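Local coordinates for CELL WALL surface anchor family protein (Streptococcus pneumoniae, PDB 2X9X), which builds the backbone of the pneumococcal pilus as its repeating subunit and is probably linked to cell adhesion, at residues 264-269 and 434-439; 388-393 and 410-415; 315-320 and 341-346; 279-284 and 396-401; 296-301 and 355-360. The protein carries 1 engineered substitution. All coordinates share one frame; numbering follows the deposited sequence.

Contact 1: residues 264-269 and 434-439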
# COMPACT_ATOMS: atom_id res chain seq x y z
N TYR A 264 4.86 -1.76 -10.13
CA TYR A 264 4.49 -2.22 -11.47
C TYR A 264 4.89 -3.68 -11.69
O TYR A 264 5.63 -4.26 -10.89
CB TYR A 264 5.14 -1.33 -12.54
CG TYR A 264 4.77 0.13 -12.47
CD1 TYR A 264 3.55 0.55 -11.95
CD2 TYR A 264 5.63 1.10 -12.97
CE1 TYR A 264 3.22 1.90 -11.90
CE2 TYR A 264 5.31 2.45 -12.93
CZ TYR A 264 4.10 2.84 -12.39
OH TYR A 264 3.79 4.18 -12.35
N GLY A 265 4.42 -4.28 -12.78
CA GLY A 265 4.74 -5.66 -13.07
C GLY A 265 4.57 -6.04 -14.53
O GLY A 265 4.25 -5.20 -15.37
N LYS A 266 4.78 -7.32 -14.83
CA LYS A 266 4.69 -7.80 -16.20
C LYS A 266 4.27 -9.27 -16.24
O LYS A 266 4.68 -10.06 -15.39
CB LYS A 266 6.04 -7.64 -16.91
CG LYS A 266 5.97 -7.74 -18.43
CD LYS A 266 5.31 -6.50 -19.02
CE LYS A 266 5.19 -6.60 -20.54
NZ LYS A 266 4.20 -7.63 -20.97
N LYS A 267 3.45 -9.62 -17.23
CA LYS A 267 3.00 -10.99 -17.45
C LYS A 267 3.61 -11.55 -18.73
O LYS A 267 3.86 -10.81 -19.69
CB LYS A 267 1.47 -11.04 -17.58
CG LYS A 267 0.72 -10.58 -16.35
CD LYS A 267 -0.76 -10.38 -16.68
CE LYS A 267 -1.55 -9.94 -15.46
NZ LYS A 267 -2.85 -9.32 -15.84
N PHE A 268 3.86 -12.86 -18.74
CA PHE A 268 4.44 -13.56 -19.89
C PHE A 268 3.71 -14.88 -20.16
O PHE A 268 3.17 -15.50 -19.24
CB PHE A 268 5.91 -13.90 -19.62
CG PHE A 268 6.75 -12.72 -19.23
CD1 PHE A 268 7.42 -11.98 -20.19
CD2 PHE A 268 6.89 -12.36 -17.90
CE1 PHE A 268 8.21 -10.90 -19.84
CE2 PHE A 268 7.67 -11.27 -17.54
CZ PHE A 268 8.33 -10.54 -18.51
N VAL A 269 3.70 -15.30 -21.43
CA VAL A 269 3.25 -16.65 -21.78
C VAL A 269 4.28 -17.34 -22.67
O VAL A 269 4.68 -16.81 -23.71
CB VAL A 269 1.88 -16.66 -22.51
CG1 VAL A 269 1.49 -18.09 -22.91
CG2 VAL A 269 0.80 -16.02 -21.65
N ASP A 434 -2.79 -9.26 -22.69
CA ASP A 434 -2.10 -8.57 -21.60
C ASP A 434 -0.79 -9.21 -21.17
O ASP A 434 -0.29 -8.96 -20.07
CB ASP A 434 -3.04 -8.41 -20.40
CG ASP A 434 -3.62 -9.74 -19.92
OD1 ASP A 434 -3.41 -10.78 -20.57
OD2 ASP A 434 -4.30 -9.73 -18.87
N ALA A 435 -0.21 -10.03 -22.04
CA ALA A 435 1.05 -10.71 -21.74
C ALA A 435 2.05 -10.63 -22.89
O ALA A 435 1.67 -10.52 -24.06
CB ALA A 435 0.80 -12.16 -21.35
N THR A 436 3.33 -10.69 -22.54
CA THR A 436 4.42 -10.79 -23.50
C THR A 436 4.54 -12.23 -23.98
O THR A 436 4.55 -13.16 -23.17
CB THR A 436 5.76 -10.35 -22.88
OG1 THR A 436 5.73 -8.93 -22.65
CG2 THR A 436 6.92 -10.68 -23.81
N LYS A 437 4.63 -12.41 -25.29
CA LYS A 437 4.71 -13.72 -25.90
C LYS A 437 6.16 -14.16 -26.04
O LYS A 437 6.97 -13.46 -26.65
CB LYS A 437 4.03 -13.68 -27.27
CG LYS A 437 3.82 -15.01 -27.93
CD LYS A 437 2.95 -14.82 -29.17
CE LYS A 437 2.90 -16.05 -30.04
NZ LYS A 437 2.09 -15.75 -31.26
N VAL A 438 6.51 -15.30 -25.45
CA VAL A 438 7.86 -15.84 -25.55
C VAL A 438 7.84 -17.14 -26.34
O VAL A 438 7.29 -18.15 -25.88
CB VAL A 438 8.48 -16.07 -24.15
CG1 VAL A 438 9.93 -16.53 -24.28
CG2 VAL A 438 8.38 -14.81 -23.31
N VAL A 439 8.44 -17.12 -27.52
CA VAL A 439 8.32 -18.24 -28.46
C VAL A 439 9.53 -19.18 -28.43
O VAL A 439 10.67 -18.75 -28.60
CB VAL A 439 8.14 -17.72 -29.90
CG1 VAL A 439 7.86 -18.88 -30.85
CG2 VAL A 439 7.01 -16.70 -29.96
O HOH W 1 2.01 -7.94 -18.99
O HOH W 2 -4.72 -11.40 -16.86
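Lys-266, Phe-268 and Thr-436 meet in the close-packed part of this contact. The Lys-266 chain bends at chi2 and chi4 and crosses the Thr-436 side chain at about a right angle. Its NZ donates to Thr-436 OG1 at 2.6 Å. Water 1 also accepts from Lys-266 NZ and joins it to Lys-267 N and Asp-434 O, so two bonds hold the buried amine. Phe-268 lies alongside Thr-436, with its CD1 3.6 Å from Thr-436 CB. On the other face of the sheet, Val-269 CG2 packs on Ala-435 CB at 3.9 Å. Three backbone bonds run in parallel register: Thr-436 N to Lys-267 O, Val-269 N to Thr-436 O and Val-438 N to Val-269 O, each 2.9 Å. Strand 436-439 thus pairs in parallel with strand 260-271, consistent with the parallel pairing of first and last strands in Cna-B-like domains. Just before it, Asp-434 and Ala-435 both face Ile-424 in a classic beta bulge. The Lys-267 side is looser. Its chain extends beyond CG, and NZ forms a salt bridge with Asp-434 OD2 at 3.4 Å, a weak hydrogen bond. Water 2 bridges the same two atoms. Both groups have other partners: Lys-267 NZ donates to Tyr-417 O, and Asp-434 OD1 accepts from Tyr-426 N.

Contact 2: residues 388-393 and 410-415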
# COMPACT_ATOMS: atom_id res chain seq x y z
N GLY A 388 10.78 0.40 -16.43
CA GLY A 388 12.03 0.35 -17.16
C GLY A 388 12.06 -0.72 -18.23
O GLY A 388 11.08 -1.42 -18.46
N THR A 389 13.21 -0.82 -18.89
CA THR A 389 13.42 -1.83 -19.91
C THR A 389 14.27 -2.96 -19.34
O THR A 389 15.42 -2.74 -18.94
CB THR A 389 14.13 -1.25 -21.14
OG1 THR A 389 13.38 -0.13 -21.64
CG2 THR A 389 14.26 -2.30 -22.23
N TYR A 390 13.70 -4.15 -19.30
CA TYR A 390 14.39 -5.30 -18.74
C TYR A 390 14.48 -6.40 -19.78
O TYR A 390 13.90 -6.29 -20.87
CB TYR A 390 13.67 -5.81 -17.48
CG TYR A 390 13.47 -4.75 -16.42
CD1 TYR A 390 14.51 -4.37 -15.58
CD2 TYR A 390 12.24 -4.14 -16.26
CE1 TYR A 390 14.33 -3.40 -14.61
CE2 TYR A 390 12.05 -3.17 -15.29
CZ TYR A 390 13.09 -2.80 -14.47
OH TYR A 390 12.88 -1.84 -13.51
N TYR A 391 15.21 -7.47 -19.45
CA TYR A 391 15.45 -8.55 -20.40
C TYR A 391 15.32 -9.93 -19.76
O TYR A 391 16.00 -10.23 -18.78
CB TYR A 391 16.83 -8.40 -21.03
CG TYR A 391 17.01 -7.10 -21.78
CD1 TYR A 391 16.82 -7.04 -23.16
CD2 TYR A 391 17.34 -5.93 -21.12
CE1 TYR A 391 16.97 -5.86 -23.85
CE2 TYR A 391 17.49 -4.74 -21.80
CZ TYR A 391 17.31 -4.71 -23.17
OH TYR A 391 17.46 -3.52 -23.85
N LEU A 392 14.44 -10.76 -20.31
CA LEU A 392 14.35 -12.15 -19.85
C LEU A 392 15.52 -12.95 -20.38
O LEU A 392 15.90 -12.81 -21.54
CB LEU A 392 13.07 -12.80 -20.37
CG LEU A 392 11.72 -12.63 -19.69
CD1 LEU A 392 10.70 -13.50 -20.43
CD2 LEU A 392 11.77 -12.98 -18.21
N GLU A 393 16.06 -13.82 -19.54
CA GLU A 393 17.02 -14.82 -19.99
C GLU A 393 16.54 -16.21 -19.61
O GLU A 393 16.33 -16.50 -18.43
CB GLU A 393 18.41 -14.55 -19.42
CG GLU A 393 19.46 -15.55 -19.90
CD GLU A 393 20.86 -15.23 -19.42
OE1 GLU A 393 21.26 -14.05 -19.47
OE2 GLU A 393 21.56 -16.17 -19.01
N PHE A 410 11.60 -6.61 -22.51
CA PHE A 410 10.25 -6.21 -22.12
C PHE A 410 10.25 -4.87 -21.39
O PHE A 410 11.24 -4.47 -20.78
CB PHE A 410 9.52 -7.30 -21.32
CG PHE A 410 10.12 -7.61 -19.97
CD1 PHE A 410 9.61 -7.03 -18.81
CD2 PHE A 410 11.16 -8.52 -19.84
CE1 PHE A 410 10.13 -7.33 -17.56
CE2 PHE A 410 11.69 -8.83 -18.60
CZ PHE A 410 11.17 -8.24 -17.46
N GLU A 411 9.13 -4.16 -21.50
CA GLU A 411 9.00 -2.85 -20.88
C GLU A 411 8.00 -2.90 -19.73
O GLU A 411 6.87 -3.33 -19.91
CB GLU A 411 8.55 -1.81 -21.91
CG GLU A 411 9.40 -1.77 -23.17
CD GLU A 411 10.65 -0.94 -23.01
OE1 GLU A 411 11.40 -0.79 -24.01
OE2 GLU A 411 10.89 -0.44 -21.89
N VAL A 412 8.44 -2.45 -18.56
CA VAL A 412 7.54 -2.31 -17.42
C VAL A 412 7.09 -0.85 -17.35
O VAL A 412 7.92 0.07 -17.41
CB VAL A 412 8.24 -2.72 -16.11
CG1 VAL A 412 7.33 -2.45 -14.90
CG2 VAL A 412 8.66 -4.19 -16.18
N THR A 413 5.78 -0.64 -17.25
CA THR A 413 5.19 0.68 -17.25
C THR A 413 4.02 0.72 -16.29
O THR A 413 3.68 -0.29 -15.67
CB THR A 413 4.62 1.04 -18.64
OG1 THR A 413 3.42 0.29 -18.86
CG2 THR A 413 5.63 0.75 -19.74
N ALA A 414 3.39 1.89 -16.17
CA ALA A 414 2.27 2.07 -15.25
C ALA A 414 1.08 1.16 -15.57
O ALA A 414 0.23 0.94 -14.71
CB ALA A 414 1.83 3.53 -15.24
N THR A 415 1.02 0.64 -16.79
CA THR A 415 -0.09 -0.23 -17.17
C THR A 415 0.35 -1.54 -17.82
O THR A 415 -0.48 -2.25 -18.38
CB THR A 415 -1.09 0.48 -18.11
OG1 THR A 415 -0.43 0.85 -19.33
CG2 THR A 415 -1.68 1.71 -17.45
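The Phe-410 ring lies under Tyr-390 at the apolar centre. Tyr-390 CB sits over one face of the ring, 3.9 Å from its centroid, in a CH-pi contact displaced toward the rim. The CG of Phe-410 is placed between its own backbone N and carbonyl carbon (chi1 66°), which turns the ring in beneath the neighbouring strand. The two aromatic planes meet obliquely, at 40°. Leu-392 CG approaches Phe-410 CE2 at 4.0 Å, and Val-412 CG2 touches the edge of the Tyr-390 ring at CD2, 3.6 Å away. Outside this cluster the backbones pair antiparallel. Gly-388 with Val-412 and Tyr-390 with Phe-410 are hydrogen-bonded pairs, each with two N-H to O bonds. Thr-389 and Glu-411 form the non-hydrogen-bonded pair between them, on the opposite face from the rings. There, at the polar edge, Thr-389 OG1 donates to Glu-411 OE2 at a short 2.5 Å, on the syn side of the carboxylate and 25° out of its plane. Strand 408-412 is the outermost strand of a four-stranded antiparallel sheet, and strand 282-286 borders strand 388-394 on its other side. The aromatic face packs on strand 260-271, where Phe-268 meets Phe-410 edge-to-face.

Contact 3: residues 315-320 and 341-346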
# COMPACT_ATOMS: atom_id res chain seq x y z
N ASP A 315 10.82 -27.41 -5.51
CA ASP A 315 11.04 -28.85 -5.64
C ASP A 315 9.74 -29.57 -6.02
O ASP A 315 9.74 -30.43 -6.90
CB ASP A 315 11.60 -29.43 -4.34
CG ASP A 315 13.04 -29.03 -4.09
OD1 ASP A 315 13.71 -28.59 -5.05
OD2 ASP A 315 13.50 -29.14 -2.93
N ALA A 316 8.64 -29.20 -5.37
CA ALA A 316 7.34 -29.80 -5.67
C ALA A 316 6.87 -29.44 -7.08
O ALA A 316 6.25 -30.26 -7.76
CB ALA A 316 6.31 -29.39 -4.63
N LEU A 317 7.16 -28.22 -7.52
CA LEU A 317 6.82 -27.80 -8.88
C LEU A 317 7.60 -28.62 -9.90
O LEU A 317 7.05 -29.08 -10.91
CB LEU A 317 7.09 -26.30 -9.07
CG LEU A 317 6.87 -25.72 -10.47
CD1 LEU A 317 5.47 -26.03 -11.01
CD2 LEU A 317 7.13 -24.22 -10.47
N ASP A 318 8.89 -28.81 -9.63
CA ASP A 318 9.73 -29.66 -10.47
C ASP A 318 9.12 -31.06 -10.62
O ASP A 318 9.13 -31.63 -11.70
CB ASP A 318 11.14 -29.77 -9.90
CG ASP A 318 11.95 -28.50 -10.08
OD1 ASP A 318 11.46 -27.57 -10.77
OD2 ASP A 318 13.07 -28.43 -9.55
N ARG A 319 8.60 -31.60 -9.52
CA ARG A 319 8.00 -32.92 -9.54
C ARG A 319 6.73 -32.93 -10.37
O ARG A 319 6.46 -33.88 -11.10
CB ARG A 319 7.69 -33.41 -8.12
CG ARG A 319 8.91 -33.77 -7.28
CD ARG A 319 8.52 -34.61 -6.06
NE ARG A 319 7.55 -33.93 -5.21
CZ ARG A 319 7.86 -33.10 -4.22
NH1 ARG A 319 9.14 -32.83 -3.95
NH2 ARG A 319 6.91 -32.54 -3.49
N ALA A 320 5.95 -31.86 -10.24
CA ALA A 320 4.68 -31.76 -10.95
C ALA A 320 4.91 -31.62 -12.45
O ALA A 320 4.21 -32.23 -13.25
CB ALA A 320 3.87 -30.59 -10.43
N ASP A 341 -0.39 -26.32 -12.64
CA ASP A 341 -0.87 -24.97 -12.38
C ASP A 341 -0.91 -24.65 -10.88
O ASP A 341 -0.49 -23.57 -10.46
CB ASP A 341 -2.25 -24.75 -13.00
CG ASP A 341 -2.20 -24.61 -14.51
OD1 ASP A 341 -1.09 -24.49 -15.07
OD2 ASP A 341 -3.28 -24.61 -15.14
N LYS A 342 -1.41 -25.59 -10.08
CA LYS A 342 -1.49 -25.41 -8.64
C LYS A 342 -0.11 -25.29 -8.01
O LYS A 342 0.15 -24.40 -7.19
CB LYS A 342 -2.25 -26.57 -8.00
CG LYS A 342 -3.74 -26.59 -8.29
CD LYS A 342 -4.51 -25.72 -7.32
CE LYS A 342 -6.01 -25.97 -7.42
NZ LYS A 342 -6.36 -27.40 -7.14
N ALA A 343 0.78 -26.21 -8.39
CA ALA A 343 2.13 -26.22 -7.86
C ALA A 343 2.88 -24.95 -8.25
O ALA A 343 3.66 -24.39 -7.46
CB ALA A 343 2.88 -27.45 -8.34
N GLN A 344 2.65 -24.48 -9.48
CA GLN A 344 3.30 -23.27 -9.94
C GLN A 344 2.77 -22.05 -9.19
O GLN A 344 3.54 -21.15 -8.83
CB GLN A 344 3.13 -23.10 -11.46
CG GLN A 344 4.00 -22.01 -12.07
CD GLN A 344 3.28 -20.68 -12.23
OE1 GLN A 344 3.73 -19.79 -12.96
NE2 GLN A 344 2.16 -20.54 -11.54
N ALA A 345 1.47 -22.04 -8.92
CA ALA A 345 0.85 -20.95 -8.18
C ALA A 345 1.37 -20.91 -6.74
O ALA A 345 1.60 -19.83 -6.19
CB ALA A 345 -0.67 -21.08 -8.19
N ALA A 346 1.59 -22.08 -6.15
CA ALA A 346 2.15 -22.15 -4.79
C ALA A 346 3.56 -21.59 -4.77
O ALA A 346 3.93 -20.83 -3.87
CB ALA A 346 2.12 -23.58 -4.27
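Two successive helices, 304-325 and 338-354, form an antiparallel helical hairpin, and this contact joins them in the half nearer the connecting loop through Leu-317, Ala-320, Ala-343 and Gln-344. The short helix segments lie 8.7 Å apart at closest approach, with their directions 161° apart. Small residues make this spacing possible: Ala-320 CB meets Ala-343 CB at 3.9 Å. Leu-317 does most of the remaining touching. Its CG stands anti to the backbone N (chi1 176°), which carries the branch across to the other helix. There CD1 lies 4.0 Å from Ala-343 CB, 3.6 Å from Gln-344 N and 3.8 Å from Gln-344 CB. The Leu-317 and Gln-344 side chains run side by side and point the same way, and the second methyl, CD2, is 4.0 Å from Gln-344 CA. Beyond the interface, Asp-341 OD1 accepts a hydrogen bond from Ala-376 N and so links helix 338-354 to a neighbouring loop. Asp-318 forms a salt bridge with Lys-314 within its own helix. No hydrogen bond or salt bridge crosses between the two segments. The contact buries only 173 Å², so it rests on a few van der Waals touches between methyl groups, the Gln-344 CB and helix backbone, at the surface of the protein.

Contact 4: residues 279-284 and 396-401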
# COMPACT_ATOMS: atom_id res chain seq x y z
N ALA A 279 4.79 -25.73 -20.38
CA ALA A 279 5.06 -25.73 -18.95
C ALA A 279 6.53 -26.01 -18.63
O ALA A 279 7.20 -26.75 -19.34
CB ALA A 279 4.16 -26.76 -18.24
N GLY A 280 7.03 -25.40 -17.56
CA GLY A 280 8.33 -25.76 -17.04
C GLY A 280 9.53 -25.01 -17.59
O GLY A 280 10.67 -25.36 -17.29
N ALA A 281 9.29 -23.98 -18.40
CA ALA A 281 10.39 -23.13 -18.85
C ALA A 281 10.80 -22.23 -17.69
O ALA A 281 9.94 -21.74 -16.95
CB ALA A 281 9.98 -22.31 -20.06
N GLU A 282 12.10 -22.02 -17.52
CA GLU A 282 12.60 -21.22 -16.41
C GLU A 282 13.39 -20.01 -16.90
O GLU A 282 14.14 -20.11 -17.87
CB GLU A 282 13.43 -22.08 -15.45
CG GLU A 282 12.68 -23.30 -14.94
CD GLU A 282 13.44 -24.08 -13.87
OE1 GLU A 282 14.55 -23.66 -13.49
OE2 GLU A 282 12.91 -25.11 -13.41
N PHE A 283 13.20 -18.88 -16.22
CA PHE A 283 13.79 -17.61 -16.63
C PHE A 283 14.32 -16.79 -15.46
O PHE A 283 13.82 -16.89 -14.33
CB PHE A 283 12.75 -16.74 -17.34
CG PHE A 283 12.18 -17.36 -18.57
CD1 PHE A 283 12.72 -17.08 -19.81
CD2 PHE A 283 11.10 -18.23 -18.49
CE1 PHE A 283 12.20 -17.66 -20.96
CE2 PHE A 283 10.58 -18.81 -19.63
CZ PHE A 283 11.13 -18.52 -20.87
N VAL A 284 15.32 -15.96 -15.74
CA VAL A 284 15.73 -14.92 -14.82
C VAL A 284 15.59 -13.57 -15.53
O VAL A 284 15.33 -13.51 -16.73
CB VAL A 284 17.18 -15.11 -14.33
CG1 VAL A 284 17.29 -16.41 -13.52
CG2 VAL A 284 18.16 -15.11 -15.50
N LYS A 396 16.32 -22.54 -18.31
CA LYS A 396 15.94 -23.92 -18.56
C LYS A 396 14.84 -24.00 -19.60
O LYS A 396 13.80 -23.37 -19.47
CB LYS A 396 15.49 -24.62 -17.27
CG LYS A 396 15.18 -26.10 -17.47
CD LYS A 396 14.86 -26.80 -16.16
CE LYS A 396 14.66 -28.30 -16.38
NZ LYS A 396 14.46 -29.03 -15.10
N GLN A 397 15.07 -24.78 -20.65
CA GLN A 397 14.10 -24.90 -21.72
C GLN A 397 12.99 -25.86 -21.34
O GLN A 397 13.20 -26.78 -20.54
CB GLN A 397 14.77 -25.36 -23.02
CG GLN A 397 15.32 -26.78 -22.97
CD GLN A 397 16.77 -26.83 -22.52
OE1 GLN A 397 17.19 -26.08 -21.63
NE2 GLN A 397 17.55 -27.71 -23.13
N PRO A 398 11.79 -25.66 -21.92
CA PRO A 398 10.70 -26.61 -21.72
C PRO A 398 11.07 -27.92 -22.39
O PRO A 398 11.80 -27.91 -23.38
CB PRO A 398 9.52 -25.97 -22.46
CG PRO A 398 10.00 -24.67 -23.00
CD PRO A 398 11.49 -24.65 -22.94
N ALA A 399 10.59 -29.04 -21.86
CA ALA A 399 10.93 -30.35 -22.40
C ALA A 399 10.70 -30.43 -23.91
O ALA A 399 9.60 -30.16 -24.40
CB ALA A 399 10.14 -31.44 -21.68
N GLY A 400 11.74 -30.81 -24.64
CA GLY A 400 11.63 -31.04 -26.07
C GLY A 400 12.03 -29.86 -26.94
O GLY A 400 12.04 -29.96 -28.17
N TYR A 401 12.35 -28.74 -26.31
CA TYR A 401 12.70 -27.53 -27.04
C TYR A 401 14.15 -27.13 -26.83
O TYR A 401 14.79 -27.54 -25.86
CB TYR A 401 11.75 -26.39 -26.68
CG TYR A 401 10.34 -26.67 -27.12
CD1 TYR A 401 9.84 -26.16 -28.31
CD2 TYR A 401 9.51 -27.50 -26.37
CE1 TYR A 401 8.55 -26.44 -28.73
CE2 TYR A 401 8.22 -27.79 -26.78
CZ TYR A 401 7.75 -27.25 -27.96
OH TYR A 401 6.46 -27.54 -28.37
O HOH W 3 9.21 -28.76 -19.16
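Backbone hydrogen bonds join Glu-282 and Lys-396 as an antiparallel hydrogen-bonded pair. Glu-282 N donates to Lys-396 O at 2.9 Å. The return bond, from Lys-396 N to Glu-282 O, is longer at 3.3 Å. A water adds a further link: water 3 donates to Ala-279 O at 2.8 Å and accepts from Ala-399 N at 3.0 Å. The apolar contacts are of two sorts. Ala-281 CB packs on the proline ring at Pro-398 CG, 3.8 Å away. Glu-282 and Lys-396 lie side by side through their aliphatic parts, with CB to CB at 3.7 Å. Both chains are extended beyond CG and point the same way. Their charged ends do not form a salt bridge, since Glu-282 OE2 and Lys-396 NZ stay 4.5 Å apart. Lys-314 on helix 304-325 is the salt-bridge partner of Glu-282 OE2. The opposite charge of Lys-396 may still add a weak attraction. Past the pair, the chain leaves the sheet through a type II beta turn from Pro-398 to Tyr-401. Tyr-401 N bonds to Pro-398 O, and Gly-400 takes the third position, where this turn type commonly has glycine.

Contact 5: residues 296-301 and 355-360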
# COMPACT_ATOMS: atom_id res chain seq x y z
N ALA A 296 17.58 -10.08 -8.03
CA ALA A 296 17.58 -10.98 -6.88
C ALA A 296 16.80 -10.37 -5.72
O ALA A 296 16.69 -9.14 -5.61
CB ALA A 296 19.02 -11.27 -6.44
N ARG A 297 16.25 -11.22 -4.86
CA ARG A 297 15.74 -10.74 -3.59
C ARG A 297 16.93 -10.44 -2.68
O ARG A 297 17.97 -11.12 -2.75
CB ARG A 297 14.75 -11.72 -2.93
CG ARG A 297 15.32 -13.08 -2.49
CD ARG A 297 14.20 -14.04 -2.06
NE ARG A 297 13.31 -14.30 -3.19
CZ ARG A 297 13.48 -15.28 -4.07
NH1 ARG A 297 14.47 -16.16 -3.92
NH2 ARG A 297 12.64 -15.40 -5.09
N LYS A 298 16.80 -9.41 -1.86
CA LYS A 298 17.87 -9.03 -0.94
C LYS A 298 17.95 -10.01 0.23
O LYS A 298 17.03 -10.10 1.03
CB LYS A 298 17.65 -7.59 -0.45
CG LYS A 298 18.78 -7.06 0.41
CD LYS A 298 19.06 -5.59 0.13
CE LYS A 298 17.85 -4.72 0.37
NZ LYS A 298 18.21 -3.27 0.30
N ALA A 299 19.06 -10.74 0.31
CA ALA A 299 19.21 -11.84 1.26
C ALA A 299 18.99 -11.46 2.72
O ALA A 299 18.41 -12.22 3.49
CB ALA A 299 20.57 -12.52 1.09
N ASP A 300 19.46 -10.27 3.11
CA ASP A 300 19.33 -9.85 4.51
C ASP A 300 17.94 -9.32 4.85
O ASP A 300 17.68 -8.93 5.98
CB ASP A 300 20.40 -8.82 4.87
CG ASP A 300 20.24 -7.52 4.10
OD1 ASP A 300 19.91 -7.58 2.90
OD2 ASP A 300 20.46 -6.45 4.70
N LYS A 301 17.04 -9.32 3.86
CA LYS A 301 15.67 -8.87 4.08
C LYS A 301 14.67 -10.01 3.98
O LYS A 301 13.46 -9.78 3.97
CB LYS A 301 15.29 -7.77 3.08
CG LYS A 301 16.10 -6.51 3.22
CD LYS A 301 15.92 -5.89 4.59
CE LYS A 301 16.68 -4.58 4.71
NZ LYS A 301 16.43 -3.92 6.02
N ASN A 355 10.10 -12.13 -1.83
CA ASN A 355 10.62 -10.95 -2.51
C ASN A 355 10.30 -9.67 -1.72
O ASN A 355 9.54 -8.82 -2.17
CB ASN A 355 10.03 -10.83 -3.92
CG ASN A 355 10.59 -11.85 -4.91
OD1 ASN A 355 11.53 -12.60 -4.61
ND2 ASN A 355 10.02 -11.88 -6.11
N ASN A 356 10.87 -9.55 -0.52
CA ASN A 356 10.62 -8.38 0.32
C ASN A 356 11.34 -7.13 -0.17
O ASN A 356 10.89 -6.00 0.08
CB ASN A 356 11.02 -8.67 1.77
CG ASN A 356 10.19 -9.78 2.38
OD1 ASN A 356 8.97 -9.79 2.27
ND2 ASN A 356 10.86 -10.72 3.05
N ALA A 357 12.44 -7.33 -0.88
CA ALA A 357 13.23 -6.23 -1.41
C ALA A 357 14.06 -6.78 -2.56
O ALA A 357 14.40 -7.96 -2.57
CB ALA A 357 14.14 -5.65 -0.33
N PHE A 358 14.39 -5.92 -3.52
CA PHE A 358 15.16 -6.35 -4.69
C PHE A 358 16.53 -5.69 -4.76
O PHE A 358 16.72 -4.56 -4.31
CB PHE A 358 14.41 -6.03 -5.99
CG PHE A 358 13.21 -6.89 -6.24
CD1 PHE A 358 13.31 -8.27 -6.22
CD2 PHE A 358 11.98 -6.31 -6.54
CE1 PHE A 358 12.19 -9.06 -6.47
CE2 PHE A 358 10.87 -7.10 -6.78
CZ PHE A 358 10.98 -8.47 -6.75
N GLU A 359 17.48 -6.42 -5.33
CA GLU A 359 18.76 -5.84 -5.70
C GLU A 359 19.31 -6.51 -6.95
O GLU A 359 18.89 -7.61 -7.31
CB GLU A 359 19.76 -5.93 -4.55
CG GLU A 359 20.22 -7.34 -4.23
CD GLU A 359 21.23 -7.37 -3.10
OE1 GLU A 359 21.73 -6.29 -2.74
OE2 GLU A 359 21.52 -8.46 -2.57
N TRP A 360 20.26 -5.85 -7.59
CA TRP A 360 20.88 -6.38 -8.80
C TRP A 360 22.21 -7.06 -8.46
O TRP A 360 23.06 -6.47 -7.78
CB TRP A 360 21.09 -5.25 -9.82
CG TRP A 360 19.78 -4.69 -10.31
CD1 TRP A 360 19.19 -3.52 -9.92
CD2 TRP A 360 18.90 -5.29 -11.27
NE1 TRP A 360 18.00 -3.36 -10.58
CE2 TRP A 360 17.79 -4.43 -11.41
CE3 TRP A 360 18.93 -6.47 -12.01
CZ2 TRP A 360 16.73 -4.71 -12.28
CZ3 TRP A 360 17.87 -6.75 -12.87
CH2 TRP A 360 16.79 -5.87 -13.00
O HOH W 4 20.70 -10.98 -2.34
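Arg-297 reaches Asn-355 because its CG lies between the backbone N and the carbonyl carbon (chi1 65°) and the chain bends at chi3. Its guanidinium then lies nearly coplanar with the Asn-355 amide, the planes 14° apart. Arg-297 NE donates to Asn-355 OD1 at 2.8 Å, close to the guanidinium plane, and NH2 adds a weak bond to the same oxygen at 3.1 Å. One amide oxygen is thus gripped by two N-H groups just where helix 338-354 has ended. Asn-356 ND2 donates to Lys-301 O at 2.9 Å and also bonds Glu-306 OE1, so ND2 is held by two acceptors. The backbones pair antiparallel. Ala-296 and Glu-359 exchange two hydrogen bonds, and Lys-298 N donates to Ala-357 O at 2.9 Å. Ala-296 O also meets the edge of the Phe-358 ring, 3.5 Å from CD1. Near the surface, water 4 joins Arg-297 O, Ala-299 N and Glu-359 OE2. Strands 294-297 and 358-361 make a small two-stranded sheet where the chain enters and leaves the helical hairpin. Helix 304-325 follows the first strand, and helix 338-354 precedes the second and packs on Arg-297 through Val-351 and Ala-354.

How the contacts relate
Along the chain, residues 264-269 open contact 1, whose loop encloses all the others. Residues 279-284 open contact 4, then 296-301 open contact 5 and 315-320 open contact 3. Contact 3 closes first, at 341-346, and lies nested inside contact 5, which closes at 355-360. Contact 5 is itself nested inside contact 4. Residues 388-393 open contact 2 before contact 4 closes at 396-401, so contacts 2 and 4 cross. Both reach one sheet, through strands 282-286 and 388-394. Contact 2 closes at 410-415 and contact 1 at 434-439. Contact 1 packs its sheet against that of contacts 2 and 4, while contact 3 joins the two helices and contact 5 pairs the strands that lead into and out of them.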